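Local atomic coordinates of autophagy-related protein 9 (PDB entry 7D0I), a protein that scrambles phospholipids between the two leaflets of autophagic vesicle membranes, working as a homotrimer with a solvated central pore so that autophagosomes can grow. Residues A486-V490 with F596-Y600; L509-T513 with F545-I549. The protein carries 1 engineered substitution. All coordinates share one frame; numbering follows the deposited sequence.

Overall arrangement
From the N terminus, the chain passes through two transmembrane helices, 198-223 and 253-289, and then a long helix-rich region before helix 483-489, where the first half of interaction 1 lies. Helix 496-520 follows and supplies Leu509 to Thr513; the chain returns on helix 538-555, whose residues 545-549 close interaction 2. Only after helix 565-576 does helix 591-599 bring residues 596-600 back to 486-490 and close interaction 1. Interaction 2 is therefore nested inside the loop closed by interaction 1, with about 21 Å between their nearest atoms. The inner contact pairs two membrane helices that reach another subunit; the outer one joins the ends of the excursion, probably on the cytosolic side.

Interaction 1. Residues A486-V490 with F596-Y600; sequences ASHYV and FCSLY
Tyr600 lies across helix 483-489, touching Ala486, Ser487 and Val490, where the C-terminal end of helix 591-599 and the residue after it pack on helix 483-489. It is the first residue to leave helical conformation after helix 591-599, and it begins strand 600-602, which pairs antiparallel with strand 455-457. Its CA-CB bond points toward helix 483-489, and with CG anti to the backbone N (chi1 177°) the ring reaches across to it. Along the ring, CD2 lies 3.9 Å from Val490 CG1, whose side chain crosses that of Tyr600 at about a right angle. Farther out, Ala486 CB sits over one face, 3.8 Å from the ring centroid, a CH-pi contact shifted toward CE1 and CZ; alanine is small enough to let the flat ring lie close to the helix. At the tip, Tyr600 OH donates a hydrogen bond to Ser487 OG at 3.0 Å. The serine hydroxyl also bonds Tyr483 O one turn back, which makes serine apt here: the same oxygen serves its own helix and accepts the phenol.

One turn before Tyr600, Phe596 meets the same helix through a second ring. Ala486 CB lies in the plane of that ring, at its edge, 3.8 Å from CZ, and thus joins one ring's face to another's edge. Val490 CG1 meets Cys597 SG (3.9 Å) as well as the Tyr600 ring. Tyr489, which also packs against Val572 of helix 565-576, presents its edge to the Phe596 face in an offset edge-to-face pair, planes at 90°, with Tyr489 CD2 3.7 Å from Phe596 CD1.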
ATOM      1  N   ALA A 486      -6.692  21.910 -19.414  1.00 16.73           N
ATOM      2  CA  ALA A 486      -7.504  22.109 -20.609  1.00 16.73           C
ATOM      3  C   ALA A 486      -6.696  22.742 -21.732  1.00 16.73           C
ATOM      4  O   ALA A 486      -6.840  22.362 -22.902  1.00 16.73           O
ATOM      5  CB  ALA A 486      -8.715  22.964 -20.274  1.00 16.73           C
ATOM      6  N   SER A 487      -5.847  23.715 -21.400  1.00 18.45           N
ATOM      7  CA  SER A 487      -4.990  24.322 -22.406  1.00 18.45           C
ATOM      8  C   SER A 487      -4.030  23.304 -22.982  1.00 18.45           C
ATOM      9  O   SER A 487      -3.735  23.325 -24.180  1.00 18.45           O
ATOM     10  CB  SER A 487      -4.222  25.491 -21.798  1.00 18.45           C
ATOM     11  OG  SER A 487      -5.097  26.352 -21.097  1.00 18.45           O
ATOM     12  N   HIS A 488      -3.527  22.399 -22.143  1.00 20.70           N
ATOM     13  CA  HIS A 488      -2.687  21.323 -22.639  1.00 20.70           C
ATOM     14  C   HIS A 488      -3.467  20.409 -23.570  1.00 20.70           C
ATOM     15  O   HIS A 488      -2.998  20.072 -24.659  1.00 20.70           O
ATOM     16  CB  HIS A 488      -2.114  20.537 -21.468  1.00 20.70           C
ATOM     17  CG  HIS A 488      -1.156  19.468 -21.874  1.00 20.70           C
ATOM     18  ND1 HIS A 488      -0.223  19.648 -22.868  1.00 20.70           N
ATOM     19  CD2 HIS A 488      -0.979  18.208 -21.413  1.00 20.70           C
ATOM     20  CE1 HIS A 488       0.486  18.544 -23.008  1.00 20.70           C
ATOM     21  NE2 HIS A 488       0.045  17.655 -22.137  1.00 20.70           N
ATOM     22  N   TYR A 489      -4.670  20.012 -23.161  1.00 21.07           N
ATOM     23  CA  TYR A 489      -5.443  19.057 -23.947  1.00 21.07           C
ATOM     24  C   TYR A 489      -5.763  19.597 -25.329  1.00 21.07           C
ATOM     25  O   TYR A 489      -5.620  18.889 -26.328  1.00 21.07           O
ATOM     26  CB  TYR A 489      -6.734  18.693 -23.222  1.00 21.07           C
ATOM     27  CG  TYR A 489      -7.720  17.984 -24.110  1.00 21.07           C
ATOM     28  CD1 TYR A 489      -7.514  16.678 -24.494  1.00 21.07           C
ATOM     29  CD2 TYR A 489      -8.849  18.622 -24.570  1.00 21.07           C
ATOM     30  CE1 TYR A 489      -8.397  16.034 -25.305  1.00 21.07           C
ATOM     31  CE2 TYR A 489      -9.740  17.980 -25.383  1.00 21.07           C
ATOM     32  CZ  TYR A 489      -9.508  16.689 -25.745  1.00 21.07           C
ATOM     33  OH  TYR A 489     -10.398  16.040 -26.561  1.00 21.07           O
ATOM     34  N   VAL A 490      -6.208  20.845 -25.416  1.00 21.12           N
ATOM     35  CA  VAL A 490      -6.691  21.339 -26.704  1.00 21.12           C
ATOM     36  C   VAL A 490      -5.554  21.502 -27.703  1.00 21.12           C
ATOM     37  O   VAL A 490      -5.789  21.813 -28.874  1.00 21.12           O
ATOM     38  CB  VAL A 490      -7.456  22.662 -26.552  1.00 21.12           C
ATOM     39  CG1 VAL A 490      -8.712  22.444 -25.752  1.00 21.12           C
ATOM     40  CG2 VAL A 490      -6.582  23.695 -25.905  1.00 21.12           C
ATOM     41  N   PHE A 596     -15.570  19.297 -26.379  1.00 21.19           N
ATOM     42  CA  PHE A 596     -14.902  19.972 -25.279  1.00 21.19           C
ATOM     43  C   PHE A 596     -14.552  21.409 -25.625  1.00 21.19           C
ATOM     44  O   PHE A 596     -14.489  22.256 -24.736  1.00 21.19           O
ATOM     45  CB  PHE A 596     -13.646  19.220 -24.871  1.00 21.19           C
ATOM     46  CG  PHE A 596     -12.956  19.821 -23.694  1.00 21.19           C
ATOM     47  CD1 PHE A 596     -11.866  20.645 -23.862  1.00 21.19           C
ATOM     48  CD2 PHE A 596     -13.410  19.579 -22.418  1.00 21.19           C
ATOM     49  CE1 PHE A 596     -11.241  21.200 -22.781  1.00 21.19           C
ATOM     50  CE2 PHE A 596     -12.787  20.136 -21.340  1.00 21.19           C
ATOM     51  CZ  PHE A 596     -11.701  20.943 -21.519  1.00 21.19           C
ATOM     52  N   CYS A 597     -14.316  21.708 -26.897  1.00 22.37           N
ATOM     53  CA  CYS A 597     -14.105  23.092 -27.281  1.00 22.37           C
ATOM     54  C   CYS A 597     -15.408  23.856 -27.428  1.00 22.37           C
ATOM     55  O   CYS A 597     -15.387  25.088 -27.471  1.00 22.37           O
ATOM     56  CB  CYS A 597     -13.304  23.168 -28.577  1.00 22.37           C
ATOM     57  SG  CYS A 597     -11.524  23.060 -28.339  1.00 22.37           S
ATOM     58  N   SER A 598     -16.538  23.157 -27.522  1.00 20.16           N
ATOM     59  CA  SER A 598     -17.809  23.838 -27.322  1.00 20.16           C
ATOM     60  C   SER A 598     -18.009  24.206 -25.858  1.00 20.16           C
ATOM     61  O   SER A 598     -18.657  25.212 -25.556  1.00 20.16           O
ATOM     62  CB  SER A 598     -18.967  22.970 -27.794  1.00 20.16           C
ATOM     63  OG  SER A 598     -19.322  22.037 -26.794  1.00 20.16           O
ATOM     64  N   LEU A 599     -17.469  23.403 -24.940  1.00 17.00           N
ATOM     65  CA  LEU A 599     -17.539  23.741 -23.520  1.00 17.00           C
ATOM     66  C   LEU A 599     -16.484  24.755 -23.102  1.00 17.00           C
ATOM     67  O   LEU A 599     -16.725  25.549 -22.194  1.00 17.00           O
ATOM     68  CB  LEU A 599     -17.375  22.489 -22.667  1.00 17.00           C
ATOM     69  CG  LEU A 599     -18.475  21.440 -22.701  1.00 17.00           C
ATOM     70  CD1 LEU A 599     -17.911  20.129 -22.246  1.00 17.00           C
ATOM     71  CD2 LEU A 599     -19.603  21.860 -21.803  1.00 17.00           C
ATOM     72  N   TYR A 600     -15.323  24.741 -23.740  1.00 18.24           N
ATOM     73  CA  TYR A 600     -14.156  25.532 -23.356  1.00 18.24           C
ATOM     74  C   TYR A 600     -13.850  26.475 -24.509  1.00 18.24           C
ATOM     75  O   TYR A 600     -13.042  26.155 -25.378  1.00 18.24           O
ATOM     76  CB  TYR A 600     -13.015  24.594 -23.061  1.00 18.24           C
ATOM     77  CG  TYR A 600     -11.684  25.188 -22.702  1.00 18.24           C
ATOM     78  CD1 TYR A 600     -11.467  25.753 -21.467  1.00 18.24           C
ATOM     79  CD2 TYR A 600     -10.620  25.104 -23.568  1.00 18.24           C
ATOM     80  CE1 TYR A 600     -10.248  26.259 -21.128  1.00 18.24           C
ATOM     81  CE2 TYR A 600      -9.400  25.609 -23.237  1.00 18.24           C
ATOM     82  CZ  TYR A 600      -9.218  26.186 -22.017  1.00 18.24           C
ATOM     83  OH  TYR A 600      -7.994  26.697 -21.684  1.00 18.24           O
TER

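Interaction 2. Residues L509-T513 with F545-I549; sequences LGSFT and FGSLI
Leu509 and Phe545, whose CA atoms are the nearest pair across the two segments, face each other with their side chains crossing at about a right angle. Leu509 is well suited to this place because its branched end spreads over two partners: CD2 reaches the Phe545 ring, 3.9 Å from CD1, while CD1 lies 3.6 Å from Leu548 CB. Its CB rests on Ile549 CG1, at the same distance of 3.6 Å. Ile549 runs extended (chi2 178°), which carries CD1 to the backbone of Gly510, 3.6 Å from its N, where no side chain intervenes.

Phe512 and Thr513 meet the same side of the Phe545 ring as Leu509, nearer its CD2-CE2 flank. Phe512 CB lies 3.9 Å from Phe545 CE2, and the two rings, their planes 28° apart, are slid so far past each other that they hardly overlap. Thr513 and Phe545 pass in opposite directions, with Thr513 OG1 3.4 Å from Phe545 CB. The threonine's polar atom is suited to this apolar interface because it turns inward to its own helix: OG1 bonds Leu509 O at 3.1 Å, from the opposite face of the carbonyl plane to the backbone N of Thr513. A serine in place of Phe545 would probably leave Leu509 CD2 and Phe512 CB without the ring that both of them meet.

A second subunit continues the packing: its Phe219 meets the Phe512 ring, and its Asn443 lies against Thr513 and Ile549. The axes of the two short segments approach to 9.9 Å, their directions 150° apart, and the pair forms an antiparallel transmembrane helical hairpin, which here extends away from the rest of its own chain to pack on a neighbouring subunit, consistent with the domain-swapped architecture of Atg9 homotrimers.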
ATOM      1  N   LEU A 509      12.939  28.246 -47.951  1.00 53.39           N
ATOM      2  CA  LEU A 509      13.386  29.585 -47.588  1.00 53.39           C
ATOM      3  C   LEU A 509      14.742  29.554 -46.904  1.00 53.39           C
ATOM      4  O   LEU A 509      15.542  30.478 -47.074  1.00 53.39           O
ATOM      5  CB  LEU A 509      12.351  30.259 -46.697  1.00 53.39           C
ATOM      6  CG  LEU A 509      10.930  30.270 -47.260  1.00 53.39           C
ATOM      7  CD1 LEU A 509       9.969  30.857 -46.253  1.00 53.39           C
ATOM      8  CD2 LEU A 509      10.862  31.025 -48.572  1.00 53.39           C
ATOM      9  N   GLY A 510      15.036  28.495 -46.147  1.00 55.25           N
ATOM     10  CA  GLY A 510      16.342  28.385 -45.527  1.00 55.25           C
ATOM     11  C   GLY A 510      17.441  28.150 -46.540  1.00 55.25           C
ATOM     12  O   GLY A 510      18.549  28.662 -46.388  1.00 55.25           O
ATOM     13  N   SER A 511      17.153  27.381 -47.587  1.00 57.95           N
ATOM     14  CA  SER A 511      18.129  27.216 -48.659  1.00 57.95           C
ATOM     15  C   SER A 511      18.406  28.547 -49.348  1.00 57.95           C
ATOM     16  O   SER A 511      19.568  28.919 -49.580  1.00 57.95           O
ATOM     17  CB  SER A 511      17.628  26.182 -49.663  1.00 57.95           C
ATOM     18  OG  SER A 511      16.331  26.518 -50.115  1.00 57.95           O
ATOM     19  N   PHE A 512      17.342  29.283 -49.684  1.00 58.20           N
ATOM     20  CA  PHE A 512      17.515  30.604 -50.286  1.00 58.20           C
ATOM     21  C   PHE A 512      18.348  31.509 -49.389  1.00 58.20           C
ATOM     22  O   PHE A 512      19.285  32.172 -49.850  1.00 58.20           O
ATOM     23  CB  PHE A 512      16.157  31.245 -50.565  1.00 58.20           C
ATOM     24  CG  PHE A 512      15.427  30.648 -51.725  1.00 58.20           C
ATOM     25  CD1 PHE A 512      16.110  30.002 -52.733  1.00 58.20           C
ATOM     26  CD2 PHE A 512      14.052  30.739 -51.808  1.00 58.20           C
ATOM     27  CE1 PHE A 512      15.432  29.454 -53.799  1.00 58.20           C
ATOM     28  CE2 PHE A 512      13.371  30.194 -52.869  1.00 58.20           C
ATOM     29  CZ  PHE A 512      14.061  29.551 -53.866  1.00 58.20           C
ATOM     30  N   THR A 513      18.013  31.553 -48.099  1.00 62.62           N
ATOM     31  CA  THR A 513      18.720  32.430 -47.173  1.00 62.62           C
ATOM     32  C   THR A 513      20.174  32.013 -47.017  1.00 62.62           C
ATOM     33  O   THR A 513      21.058  32.866 -46.894  1.00 62.62           O
ATOM     34  CB  THR A 513      18.006  32.432 -45.821  1.00 62.62           C
ATOM     35  OG1 THR A 513      16.735  33.076 -45.956  1.00 62.62           O
ATOM     36  CG2 THR A 513      18.826  33.160 -44.775  1.00 62.62           C
ATOM     37  N   PHE A 545      12.547  36.737 -45.905  1.00 70.88           N
ATOM     38  CA  PHE A 545      12.713  35.311 -45.665  1.00 70.88           C
ATOM     39  C   PHE A 545      12.936  35.022 -44.189  1.00 70.88           C
ATOM     40  O   PHE A 545      12.431  34.026 -43.671  1.00 70.88           O
ATOM     41  CB  PHE A 545      13.867  34.768 -46.505  1.00 70.88           C
ATOM     42  CG  PHE A 545      13.554  34.690 -47.964  1.00 70.88           C
ATOM     43  CD1 PHE A 545      12.244  34.631 -48.400  1.00 70.88           C
ATOM     44  CD2 PHE A 545      14.564  34.676 -48.905  1.00 70.88           C
ATOM     45  CE1 PHE A 545      11.948  34.560 -49.740  1.00 70.88           C
ATOM     46  CE2 PHE A 545      14.274  34.605 -50.247  1.00 70.88           C
ATOM     47  CZ  PHE A 545      12.966  34.546 -50.666  1.00 70.88           C
ATOM     48  N   GLY A 546      13.688  35.876 -43.494  1.00 69.92           N
ATOM     49  CA  GLY A 546      13.809  35.720 -42.055  1.00 69.92           C
ATOM     50  C   GLY A 546      12.465  35.795 -41.359  1.00 69.92           C
ATOM     51  O   GLY A 546      12.172  34.999 -40.464  1.00 69.92           O
ATOM     52  N   SER A 547      11.621  36.739 -41.780  1.00 70.49           N
ATOM     53  CA  SER A 547      10.291  36.858 -41.192  1.00 70.49           C
ATOM     54  C   SER A 547       9.459  35.608 -41.458  1.00 70.49           C
ATOM     55  O   SER A 547       8.810  35.074 -40.550  1.00 70.49           O
ATOM     56  CB  SER A 547       9.588  38.098 -41.743  1.00 70.49           C
ATOM     57  OG  SER A 547      10.367  39.261 -41.518  1.00 70.49           O
ATOM     58  N   LEU A 548       9.464  35.128 -42.701  1.00 67.35           N
ATOM     59  CA  LEU A 548       8.663  33.956 -43.042  1.00 67.35           C
ATOM     60  C   LEU A 548       9.158  32.711 -42.314  1.00 67.35           C
ATOM     61  O   LEU A 548       8.354  31.874 -41.883  1.00 67.35           O
ATOM     62  CB  LEU A 548       8.669  33.739 -44.549  1.00 67.35           C
ATOM     63  CG  LEU A 548       7.837  34.726 -45.365  1.00 67.35           C
ATOM     64  CD1 LEU A 548       8.090  34.535 -46.845  1.00 67.35           C
ATOM     65  CD2 LEU A 548       6.364  34.548 -45.055  1.00 67.35           C
ATOM     66  N   ILE A 549      10.474  32.573 -42.152  1.00 63.83           N
ATOM     67  CA  ILE A 549      11.016  31.419 -41.447  1.00 63.83           C
ATOM     68  C   ILE A 549      10.681  31.497 -39.963  1.00 63.83           C
ATOM     69  O   ILE A 549      10.377  30.480 -39.330  1.00 63.83           O
ATOM     70  CB  ILE A 549      12.530  31.314 -41.687  1.00 63.83           C
ATOM     71  CG1 ILE A 549      12.805  30.943 -43.142  1.00 63.83           C
ATOM     72  CG2 ILE A 549      13.147  30.288 -40.774  1.00 63.83           C
ATOM     73  CD1 ILE A 549      14.269  30.865 -43.481  1.00 63.83           C
TER